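Local coordinates for protein fructose-bisphosphate aldolase (Slackia heliotrinireducens, PDB 4MOZ) that belongs to the DeoC/LacD family of aldolases and folds as a closed eight-stranded parallel beta/alpha barrel of the TIM type, at residues L68-I71 / A72-V76; L278-A281 / V282-T285; L302-N306 / G307-F311. All coordinates share one frame; numbering follows the deposited sequence.

How the contacts relate
From the N terminus, contact 1 (68-76) comes first, in helix 66-74 and the turn that leads toward strand 79-82, the second strand of the barrel. Contact 2 (278-285) follows much later, in the opening turns of helix 278-294, after the eighth strand, and contact 3 (302-311) ends the next helix, 298-305. Each is local and closes only a helical turn or a helix end, so the three run in series and none nests in or crosses another. In space contact 2 bonds to both others: T285 OG1 accepts a hydrogen bond from V76 N of contact 1, and R283 NE is hydrogen-bonded to F305 O of contact 3. Contacts 1 and 3 merely touch, V76 CG2 against F311 O.

Contact 1 (L68-I71 / A72-V76); sequences LFKI and ADQGV
K70 O is the acceptor at the centre of this helix end. It takes the N-H of Q74 at 2.8 Å (K70 O to Q74 N). The Q74 side chain stays close to this carbonyl: the helical backbone places Q74 CB 3.3 Å from K70 O, and CG, turned back beside its own backbone N (chi1 -72°), lies 3.6 Å from the same K70 O, letting OE1 come alongside the lysine, 3.9 Å from K70 CB. One residue earlier, the single N-H of D73 is divided between F69 O, 3.0 Å from D73 N over a bent path (136°), and, weakly, K70 O. A72 N meets L68 O more nearly straight, at 164°. The last bond of the series runs from G75 N to I71 O at 2.8 Å, just where the backbone leaves helical angles. The whole is the C-terminal part of helix 66-74, one of the outer helices of the TIM barrel, and the chain passes from it toward strand 79-82. On the barrel side L68, F69 and A72 lie against M80 of that strand, and the F69 ring stacks with Y90. I71 is packed on I273 and H274 as well as on A281 and T285 of helix 278-294, and beyond the helix end V76 N is bonded to T285 OG1 and V76 O to S289 OG.

Contact 2 (L278-A281 / V282-T285); sequences LDEA and VRLT
V282, R283 and A281 carry most of this contact, formed within the first turns of helix 278-294, the helix that follows the eighth strand of the TIM barrel. V282 sits one turn after L278. Its N-H reaches L278 O at 2.9 Å from V282 N in an almost straight bond (170°), and its CG2 branch, which stands beside the backbone N, lies 3.2 Å from that same oxygen. Farther out the two side chains run side by side in the same direction, with L278 CD1 touching V282 CG2 at 4.1 Å. This pair borders helix 66-74, where K70 meets L278 and Q74 meets V282.

R283 folds back over the preceding turn instead of reaching straight out. Its N is bonded to D279 O at 3.0 Å, and a bend at chi3 (-51°) lays the guanidinium against the backbone, one face resting on E280 CA, which stands 3.8 Å above the plane and toward its rim. NH1 and NH2 graze the CB atoms of D279 and E280 respectively. The carboxylate of E280 is turned 37° from the guanidinium plane, and E280 OE1 lies 4.5 Å from R283 NH2, so the opposite charges are near but not in contact. E280 OE2 makes a salt bridge with R276 NH2, while R283 NE is bonded to F305 O at the end of the next helix.

A281 is buried, its methyl against I273, and its carbonyl receives T285 N. The methyl CG2 of T285 also approaches A281 O. The threonine hydroxyl turns to another carbonyl of the same helix: T285 OG1 donates to V282 O at 2.6 Å.

Contact 3 (L302-N306 / G307-F311); sequences LAVFN and GEEDF
Backbone hydrogen bonds between A303, V304 and the residues after N306 define this helix end. A303 O takes E308 N at 2.8 Å, the donor lying nearly along the C=O axis, and receives E309 N in a weak bond of 3.3 Å. G307 N turns to V304 O at 3.1 Å, approaching from well above the carbonyl plane. With G307 at positive phi (82°), a conformation that favours glycine, the E308 and G307 bonds form a Schellman motif, which terminates helix 298-305 and sends the chain back across its last turn.

Two waters add to these direct links. Water 1 donates to both V304 O and E309 O, bridging the helix to the returning loop. Water 2 accepts from N306 ND2 and donates to E308 OE2, joining two exposed side chains.

A CA-H...O contact also reaches the returning loop, from V304 CA to E309 O at 3.5 Å. The apolar contact is made by the CG1 branch of V304, anti to its own backbone N (chi1 173°), which meets F311 CB at 3.9 Å as the two side chains cross. Beyond that point the F311 ring leads away from helix 298-305, onto A290 and A294 of helix 278-294 and edge-to-face with Y296. The A303 methyl, CB, packs against a carboxylate oxygen of the extended E308 chain, OE1, 3.6 Å away.

Charged groups mostly pair outside the turn. E309 OE1 forms a salt bridge with R300 NE; D310 OD1 forms one with K286 NZ and also accepts a weak bond from F311 N.

Contact 1 (L68-I71 / A72-V76)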
ATOM      1  N   LEU C  68     -25.986  -8.127 -25.064  1.00 26.94           N
ATOM      2  CA  LEU C  68     -26.277  -7.189 -23.977  1.00 27.28           C
ATOM      3  C   LEU C  68     -26.507  -5.773 -24.495  1.00 27.76           C
ATOM      4  O   LEU C  68     -27.416  -5.076 -24.041  1.00 28.19           O
ATOM      5  CB  LEU C  68     -25.155  -7.196 -22.932  1.00 25.67           C
ATOM      6  CG  LEU C  68     -24.744  -8.557 -22.349  1.00 26.16           C
ATOM      7  CD1 LEU C  68     -23.490  -8.434 -21.498  1.00 26.00           C
ATOM      8  CD2 LEU C  68     -25.871  -9.190 -21.550  1.00 26.20           C
ATOM      9  N   PHE C  69     -25.690  -5.356 -25.456  1.00 27.51           N
ATOM     10  CA  PHE C  69     -25.787  -4.007 -26.002  1.00 28.74           C
ATOM     11  C   PHE C  69     -26.986  -3.844 -26.935  1.00 29.70           C
ATOM     12  O   PHE C  69     -27.574  -2.762 -27.009  1.00 31.08           O
ATOM     13  CB  PHE C  69     -24.481  -3.611 -26.688  1.00 27.48           C
ATOM     14  CG  PHE C  69     -23.346  -3.371 -25.725  1.00 27.92           C
ATOM     15  CD1 PHE C  69     -22.562  -4.433 -25.266  1.00 25.34           C
ATOM     16  CD2 PHE C  69     -23.065  -2.084 -25.267  1.00 26.53           C
ATOM     17  CE1 PHE C  69     -21.523  -4.216 -24.374  1.00 26.02           C
ATOM     18  CE2 PHE C  69     -22.026  -1.864 -24.379  1.00 27.02           C
ATOM     19  CZ  PHE C  69     -21.251  -2.929 -23.932  1.00 27.93           C
ATOM     20  N   LYS C  70     -27.350  -4.921 -27.630  1.00 29.77           N
ATOM     21  CA  LYS C  70     -28.540  -4.934 -28.474  1.00 29.78           C
ATOM     22  C   LYS C  70     -29.799  -4.780 -27.623  1.00 27.57           C
ATOM     23  O   LYS C  70     -30.713  -4.046 -27.995  1.00 26.97           O
ATOM     24  CB  LYS C  70     -28.617  -6.224 -29.296  1.00 29.46           C
ATOM     25  CG  LYS C  70     -27.586  -6.345 -30.411  1.00 31.02           C
ATOM     26  CD  LYS C  70     -27.817  -7.640 -31.180  1.00 34.72           C
ATOM     27  CE  LYS C  70     -26.673  -7.974 -32.123  1.00 36.68           C
ATOM     28  NZ  LYS C  70     -26.739  -7.192 -33.383  1.00 42.47           N
ATOM     29  N   ILE C  71     -29.830  -5.475 -26.485  1.00 27.53           N
ATOM     30  CA  ILE C  71     -30.935  -5.384 -25.530  1.00 26.77           C
ATOM     31  C   ILE C  71     -31.067  -3.965 -24.978  1.00 26.71           C
ATOM     32  O   ILE C  71     -32.157  -3.395 -24.976  1.00 27.94           O
ATOM     33  CB  ILE C  71     -30.777  -6.388 -24.368  1.00 24.71           C
ATOM     34  CG1 ILE C  71     -30.876  -7.826 -24.885  1.00 25.22           C
ATOM     35  CG2 ILE C  71     -31.846  -6.154 -23.310  1.00 25.05           C
ATOM     36  CD1 ILE C  71     -30.380  -8.874 -23.909  1.00 25.64           C
ATOM     37  N   ALA C  72     -29.954  -3.399 -24.526  1.00 25.35           N
ATOM     38  CA  ALA C  72     -29.938  -2.045 -23.984  1.00 26.85           C
ATOM     39  C   ALA C  72     -30.410  -1.016 -25.009  1.00 28.75           C
ATOM     40  O   ALA C  72     -31.048  -0.023 -24.652  1.00 31.17           O
ATOM     41  CB  ALA C  72     -28.544  -1.695 -23.491  1.00 23.91           C
ATOM     42  N   ASP C  73     -30.102  -1.268 -26.278  1.00 29.33           N
ATOM     43  CA  ASP C  73     -30.401  -0.332 -27.361  1.00 31.81           C
ATOM     44  C   ASP C  73     -31.840  -0.465 -27.874  1.00 33.45           C
ATOM     45  O   ASP C  73     -32.497   0.539 -28.152  1.00 34.17           O
ATOM     46  CB  ASP C  73     -29.397  -0.530 -28.501  1.00 32.63           C
ATOM     47  CG  ASP C  73     -29.637   0.404 -29.672  1.00 36.01           C
ATOM     48  OD1 ASP C  73     -29.624   1.639 -29.484  1.00 39.14           O
ATOM     49  OD2 ASP C  73     -29.821  -0.107 -30.793  1.00 35.75           O
ATOM     50  N   GLN C  74     -32.324  -1.700 -27.991  1.00 34.92           N
ATOM     51  CA  GLN C  74     -33.648  -1.960 -28.559  1.00 34.37           C
ATOM     52  C   GLN C  74     -34.742  -2.001 -27.502  1.00 33.76           C
ATOM     53  O   GLN C  74     -35.903  -1.731 -27.798  1.00 35.86           O
ATOM     54  CB  GLN C  74     -33.650  -3.255 -29.369  1.00 33.18           C
ATOM     55  CG  GLN C  74     -32.902  -3.142 -30.685  1.00 34.86           C
ATOM     56  CD  GLN C  74     -32.544  -4.491 -31.270  1.00 35.70           C
ATOM     57  OE1 GLN C  74     -31.383  -4.748 -31.585  1.00 37.96           O
ATOM     58  NE2 GLN C  74     -33.537  -5.363 -31.410  1.00 40.18           N
ATOM     59  N   GLY C  75     -34.371  -2.349 -26.274  1.00 30.92           N
ATOM     60  CA  GLY C  75     -35.315  -2.334 -25.167  1.00 30.39           C
ATOM     61  C   GLY C  75     -35.400  -0.956 -24.543  1.00 29.65           C
ATOM     62  O   GLY C  75     -34.859   0.015 -25.072  1.00 30.67           O
ATOM     63  N   VAL C  76     -36.093  -0.868 -23.417  1.00 31.86           N
ATOM     64  CA  VAL C  76     -36.175   0.380 -22.670  1.00 32.29           C
ATOM     65  C   VAL C  76     -35.567   0.129 -21.302  1.00 31.30           C
ATOM     66  O   VAL C  76     -36.042  -0.726 -20.548  1.00 32.20           O
ATOM     67  CB  VAL C  76     -37.629   0.916 -22.554  1.00 32.43           C
ATOM     68  CG1 VAL C  76     -37.672   2.201 -21.734  1.00 29.95           C
ATOM     69  CG2 VAL C  76     -38.227   1.165 -23.933  1.00 29.08           C
TER

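Contact 2 (L278-A281 / V282-T285)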
ATOM      1  N   LEU C 278     -33.277 -12.317 -27.940  1.00 33.07           N
ATOM      2  CA  LEU C 278     -33.287 -10.862 -28.110  1.00 33.24           C
ATOM      3  C   LEU C 278     -34.699 -10.264 -28.047  1.00 34.55           C
ATOM      4  O   LEU C 278     -34.937  -9.321 -27.290  1.00 33.40           O
ATOM      5  CB  LEU C 278     -32.555 -10.452 -29.400  1.00 31.49           C
ATOM      6  CG  LEU C 278     -32.437  -8.959 -29.749  1.00 34.12           C
ATOM      7  CD1 LEU C 278     -31.761  -8.158 -28.640  1.00 33.13           C
ATOM      8  CD2 LEU C 278     -31.707  -8.766 -31.072  1.00 35.06           C
ATOM      9  N   ASP C 279     -35.634 -10.827 -28.813  1.00 36.37           N
ATOM     10  CA  ASP C 279     -37.010 -10.317 -28.850  1.00 37.93           C
ATOM     11  C   ASP C 279     -37.691 -10.343 -27.476  1.00 33.15           C
ATOM     12  O   ASP C 279     -38.252  -9.334 -27.041  1.00 30.91           O
ATOM     13  CB  ASP C 279     -37.855 -11.070 -29.888  1.00 40.93           C
ATOM     14  CG  ASP C 279     -37.456 -10.743 -31.327  1.00 44.43           C
ATOM     15  OD1 ASP C 279     -36.871  -9.664 -31.581  1.00 42.25           O
ATOM     16  OD2 ASP C 279     -37.736 -11.577 -32.215  1.00 52.57           O
ATOM     17  N   GLU C 280     -37.620 -11.488 -26.800  1.00 31.22           N
ATOM     18  CA  GLU C 280     -38.242 -11.671 -25.488  1.00 31.84           C
ATOM     19  C   GLU C 280     -37.576 -10.804 -24.420  1.00 33.00           C
ATOM     20  O   GLU C 280     -38.255 -10.236 -23.564  1.00 34.27           O
ATOM     21  CB  GLU C 280     -38.208 -13.146 -25.077  1.00 33.54           C
ATOM     22  CG  GLU C 280     -39.024 -13.468 -23.833  1.00 36.81           C
ATOM     23  CD  GLU C 280     -39.044 -14.947 -23.508  1.00 43.28           C
ATOM     24  OE1 GLU C 280     -39.254 -15.767 -24.424  1.00 50.46           O
ATOM     25  OE2 GLU C 280     -38.856 -15.300 -22.329  1.00 43.10           O
ATOM     26  N   ALA C 281     -36.248 -10.716 -24.486  1.00 33.78           N
ATOM     27  CA  ALA C 281     -35.451  -9.900 -23.578  1.00 31.31           C
ATOM     28  C   ALA C 281     -35.866  -8.442 -23.670  1.00 29.83           C
ATOM     29  O   ALA C 281     -36.130  -7.801 -22.647  1.00 30.35           O
ATOM     30  CB  ALA C 281     -33.971 -10.051 -23.897  1.00 29.81           C
ATOM     31  N   VAL C 282     -35.923  -7.934 -24.902  1.00 28.46           N
ATOM     32  CA  VAL C 282     -36.393  -6.579 -25.186  1.00 29.72           C
ATOM     33  C   VAL C 282     -37.793  -6.351 -24.593  1.00 29.22           C
ATOM     34  O   VAL C 282     -38.031  -5.347 -23.916  1.00 28.21           O
ATOM     35  CB  VAL C 282     -36.357  -6.284 -26.705  1.00 29.35           C
ATOM     36  CG1 VAL C 282     -37.186  -5.061 -27.063  1.00 30.02           C
ATOM     37  CG2 VAL C 282     -34.923  -6.093 -27.174  1.00 30.11           C
ATOM     38  N   ARG C 283     -38.699  -7.298 -24.818  1.00 29.33           N
ATOM     39  CA  ARG C 283     -40.059  -7.201 -24.276  1.00 31.12           C
ATOM     40  C   ARG C 283     -40.101  -7.172 -22.745  1.00 30.74           C
ATOM     41  O   ARG C 283     -40.945  -6.489 -22.166  1.00 30.89           O
ATOM     42  CB  ARG C 283     -40.961  -8.322 -24.808  1.00 31.27           C
ATOM     43  CG  ARG C 283     -41.316  -8.189 -26.285  1.00 33.72           C
ATOM     44  CD  ARG C 283     -42.527  -9.032 -26.668  1.00 33.47           C
ATOM     45  NE  ARG C 283     -42.407 -10.426 -26.241  1.00 34.30           N
ATOM     46  CZ  ARG C 283     -41.866 -11.399 -26.970  1.00 33.55           C
ATOM     47  NH1 ARG C 283     -41.381 -11.145 -28.181  1.00 33.35           N
ATOM     48  NH2 ARG C 283     -41.810 -12.633 -26.486  1.00 32.53           N
ATOM     49  N   LEU C 284     -39.193  -7.904 -22.097  1.00 30.22           N
ATOM     50  CA  LEU C 284     -39.131  -7.903 -20.636  1.00 28.44           C
ATOM     51  C   LEU C 284     -38.635  -6.565 -20.086  1.00 28.57           C
ATOM     52  O   LEU C 284     -39.163  -6.076 -19.087  1.00 29.68           O
ATOM     53  CB  LEU C 284     -38.313  -9.079 -20.088  1.00 28.11           C
ATOM     54  CG  LEU C 284     -38.224  -9.190 -18.557  1.00 28.85           C
ATOM     55  CD1 LEU C 284     -39.593  -9.302 -17.898  1.00 28.51           C
ATOM     56  CD2 LEU C 284     -37.339 -10.357 -18.144  1.00 31.00           C
ATOM     57  N   THR C 285     -37.636  -5.969 -20.737  1.00 27.39           N
ATOM     58  CA  THR C 285     -37.146  -4.654 -20.313  1.00 27.68           C
ATOM     59  C   THR C 285     -38.288  -3.647 -20.398  1.00 28.83           C
ATOM     60  O   THR C 285     -38.435  -2.786 -19.526  1.00 28.30           O
ATOM     61  CB  THR C 285     -35.950  -4.133 -21.148  1.00 28.86           C
ATOM     62  OG1 THR C 285     -36.361  -3.882 -22.500  1.00 32.74           O
ATOM     63  CG2 THR C 285     -34.790  -5.122 -21.144  1.00 28.40           C
TER

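Contact 3 (L302-N306 / G307-F311)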
ATOM      1  N   LEU C 302     -47.629  -7.194 -18.030  1.00 33.55           N
ATOM      2  CA  LEU C 302     -47.576  -8.563 -18.530  1.00 34.28           C
ATOM      3  C   LEU C 302     -47.981  -8.641 -20.005  1.00 37.02           C
ATOM      4  O   LEU C 302     -47.419  -9.437 -20.768  1.00 38.16           O
ATOM      5  CB  LEU C 302     -48.453  -9.478 -17.670  1.00 34.12           C
ATOM      6  CG  LEU C 302     -48.407 -10.984 -17.946  1.00 36.82           C
ATOM      7  CD1 LEU C 302     -46.984 -11.526 -17.899  1.00 34.23           C
ATOM      8  CD2 LEU C 302     -49.303 -11.728 -16.966  1.00 38.89           C
ATOM      9  N   ALA C 303     -48.945  -7.804 -20.395  1.00 37.28           N
ATOM     10  CA  ALA C 303     -49.366  -7.678 -21.792  1.00 37.21           C
ATOM     11  C   ALA C 303     -48.232  -7.164 -22.678  1.00 38.32           C
ATOM     12  O   ALA C 303     -48.101  -7.584 -23.833  1.00 39.93           O
ATOM     13  CB  ALA C 303     -50.582  -6.771 -21.909  1.00 33.36           C
ATOM     14  N   VAL C 304     -47.422  -6.254 -22.131  1.00 35.43           N
ATOM     15  CA  VAL C 304     -46.230  -5.762 -22.820  1.00 35.79           C
ATOM     16  C   VAL C 304     -45.200  -6.888 -22.961  1.00 35.32           C
ATOM     17  O   VAL C 304     -44.643  -7.093 -24.042  1.00 35.99           O
ATOM     18  CB  VAL C 304     -45.604  -4.541 -22.106  1.00 34.07           C
ATOM     19  CG1 VAL C 304     -44.270  -4.170 -22.740  1.00 31.90           C
ATOM     20  CG2 VAL C 304     -46.551  -3.351 -22.144  1.00 33.01           C
ATOM     21  N   PHE C 305     -44.965  -7.623 -21.876  1.00 33.43           N
ATOM     22  CA  PHE C 305     -44.051  -8.761 -21.914  1.00 34.79           C
ATOM     23  C   PHE C 305     -44.474  -9.785 -22.969  1.00 39.52           C
ATOM     24  O   PHE C 305     -43.631 -10.308 -23.707  1.00 40.07           O
ATOM     25  CB  PHE C 305     -43.940  -9.442 -20.544  1.00 32.74           C
ATOM     26  CG  PHE C 305     -43.224 -10.767 -20.588  1.00 33.92           C
ATOM     27  CD1 PHE C 305     -41.837 -10.822 -20.725  1.00 32.86           C
ATOM     28  CD2 PHE C 305     -43.936 -11.961 -20.515  1.00 33.35           C
ATOM     29  CE1 PHE C 305     -41.177 -12.043 -20.780  1.00 35.83           C
ATOM     30  CE2 PHE C 305     -43.281 -13.185 -20.571  1.00 34.80           C
ATOM     31  CZ  PHE C 305     -41.900 -13.226 -20.703  1.00 33.91           C
ATOM     32  N   ASN C 306     -45.777 -10.061 -23.027  1.00 39.82           N
ATOM     33  CA  ASN C 306     -46.326 -11.053 -23.948  1.00 38.73           C
ATOM     34  C   ASN C 306     -46.467 -10.561 -25.392  1.00 40.97           C
ATOM     35  O   ASN C 306     -46.885 -11.313 -26.269  1.00 41.44           O
ATOM     36  CB  ASN C 306     -47.664 -11.587 -23.421  1.00 36.62           C
ATOM     37  CG  ASN C 306     -47.490 -12.556 -22.264  1.00 37.26           C
ATOM     38  OD1 ASN C 306     -46.603 -13.410 -22.282  1.00 36.26           O
ATOM     39  ND2 ASN C 306     -48.344 -12.434 -21.254  1.00 36.08           N
ATOM     40  N   GLY C 307     -46.115  -9.300 -25.635  1.00 43.72           N
ATOM     41  CA  GLY C 307     -46.117  -8.743 -26.987  1.00 43.37           C
ATOM     42  C   GLY C 307     -47.475  -8.280 -27.473  1.00 44.89           C
ATOM     43  O   GLY C 307     -47.630  -7.931 -28.645  1.00 43.11           O
ATOM     44  N   GLU C 308     -48.454  -8.271 -26.570  1.00 46.15           N
ATOM     45  CA  GLU C 308     -49.807  -7.821 -26.883  1.00 44.63           C
ATOM     46  C   GLU C 308     -49.864  -6.306 -27.078  1.00 46.10           C
ATOM     47  O   GLU C 308     -50.673  -5.808 -27.857  1.00 46.24           O
ATOM     48  CB  GLU C 308     -50.785  -8.263 -25.789  1.00 45.71           C
ATOM     49  CG  GLU C 308     -51.005  -9.769 -25.739  1.00 48.30           C
ATOM     50  CD  GLU C 308     -51.526 -10.265 -24.397  1.00 55.22           C
ATOM     51  OE1 GLU C 308     -52.169  -9.481 -23.663  1.00 60.47           O
ATOM     52  OE2 GLU C 308     -51.297 -11.453 -24.079  1.00 56.04           O
ATOM     53  N   GLU C 309     -49.000  -5.586 -26.367  1.00 48.41           N
ATOM     54  CA  GLU C 309     -48.879  -4.135 -26.502  1.00 48.56           C
ATOM     55  C   GLU C 309     -47.405  -3.772 -26.580  1.00 45.90           C
ATOM     56  O   GLU C 309     -46.567  -4.455 -25.997  1.00 45.99           O
ATOM     57  CB  GLU C 309     -49.483  -3.423 -25.292  1.00 51.93           C
ATOM     58  CG  GLU C 309     -50.952  -3.708 -25.021  1.00 59.96           C
ATOM     59  CD  GLU C 309     -51.424  -3.157 -23.682  1.00 64.53           C
ATOM     60  OE1 GLU C 309     -50.649  -2.439 -23.010  1.00 58.29           O
ATOM     61  OE2 GLU C 309     -52.579  -3.446 -23.296  1.00 69.43           O
ATOM     62  N   ASP C 310     -47.091  -2.695 -27.291  1.00 44.76           N
ATOM     63  CA  ASP C 310     -45.734  -2.158 -27.290  1.00 45.01           C
ATOM     64  C   ASP C 310     -45.565  -1.221 -26.089  1.00 44.47           C
ATOM     65  O   ASP C 310     -46.542  -0.887 -25.420  1.00 45.17           O
ATOM     66  CB  ASP C 310     -45.448  -1.432 -28.611  1.00 45.06           C
ATOM     67  CG  ASP C 310     -43.956  -1.245 -28.875  1.00 46.57           C
ATOM     68  OD1 ASP C 310     -43.124  -1.772 -28.106  1.00 45.60           O
ATOM     69  OD2 ASP C 310     -43.610  -0.564 -29.863  1.00 52.45           O
ATOM     70  N   PHE C 311     -44.327  -0.829 -25.793  1.00 43.26           N
ATOM     71  CA  PHE C 311     -44.068   0.203 -24.786  1.00 39.13           C
ATOM     72  C   PHE C 311     -42.922   1.122 -25.193  1.00 38.89           C
ATOM     73  O   PHE C 311     -41.857   0.663 -25.610  1.00 43.09           O
ATOM     74  CB  PHE C 311     -43.804  -0.397 -23.394  1.00 36.22           C
ATOM     75  CG  PHE C 311     -43.475   0.633 -22.347  1.00 37.92           C
ATOM     76  CD1 PHE C 311     -44.480   1.383 -21.747  1.00 36.97           C
ATOM     77  CD2 PHE C 311     -42.157   0.871 -21.973  1.00 39.08           C
ATOM     78  CE1 PHE C 311     -44.180   2.346 -20.792  1.00 35.80           C
ATOM     79  CE2 PHE C 311     -41.851   1.832 -21.023  1.00 39.96           C
ATOM     80  CZ  PHE C 311     -42.865   2.571 -20.430  1.00 37.30           C
TER
HETATM   81  O   HOH W   1     -44.010  -5.683 -26.261  1.00 39.19           O
HETATM   82  O   HOH W   2     -50.740 -10.909 -21.267  1.00 45.56           O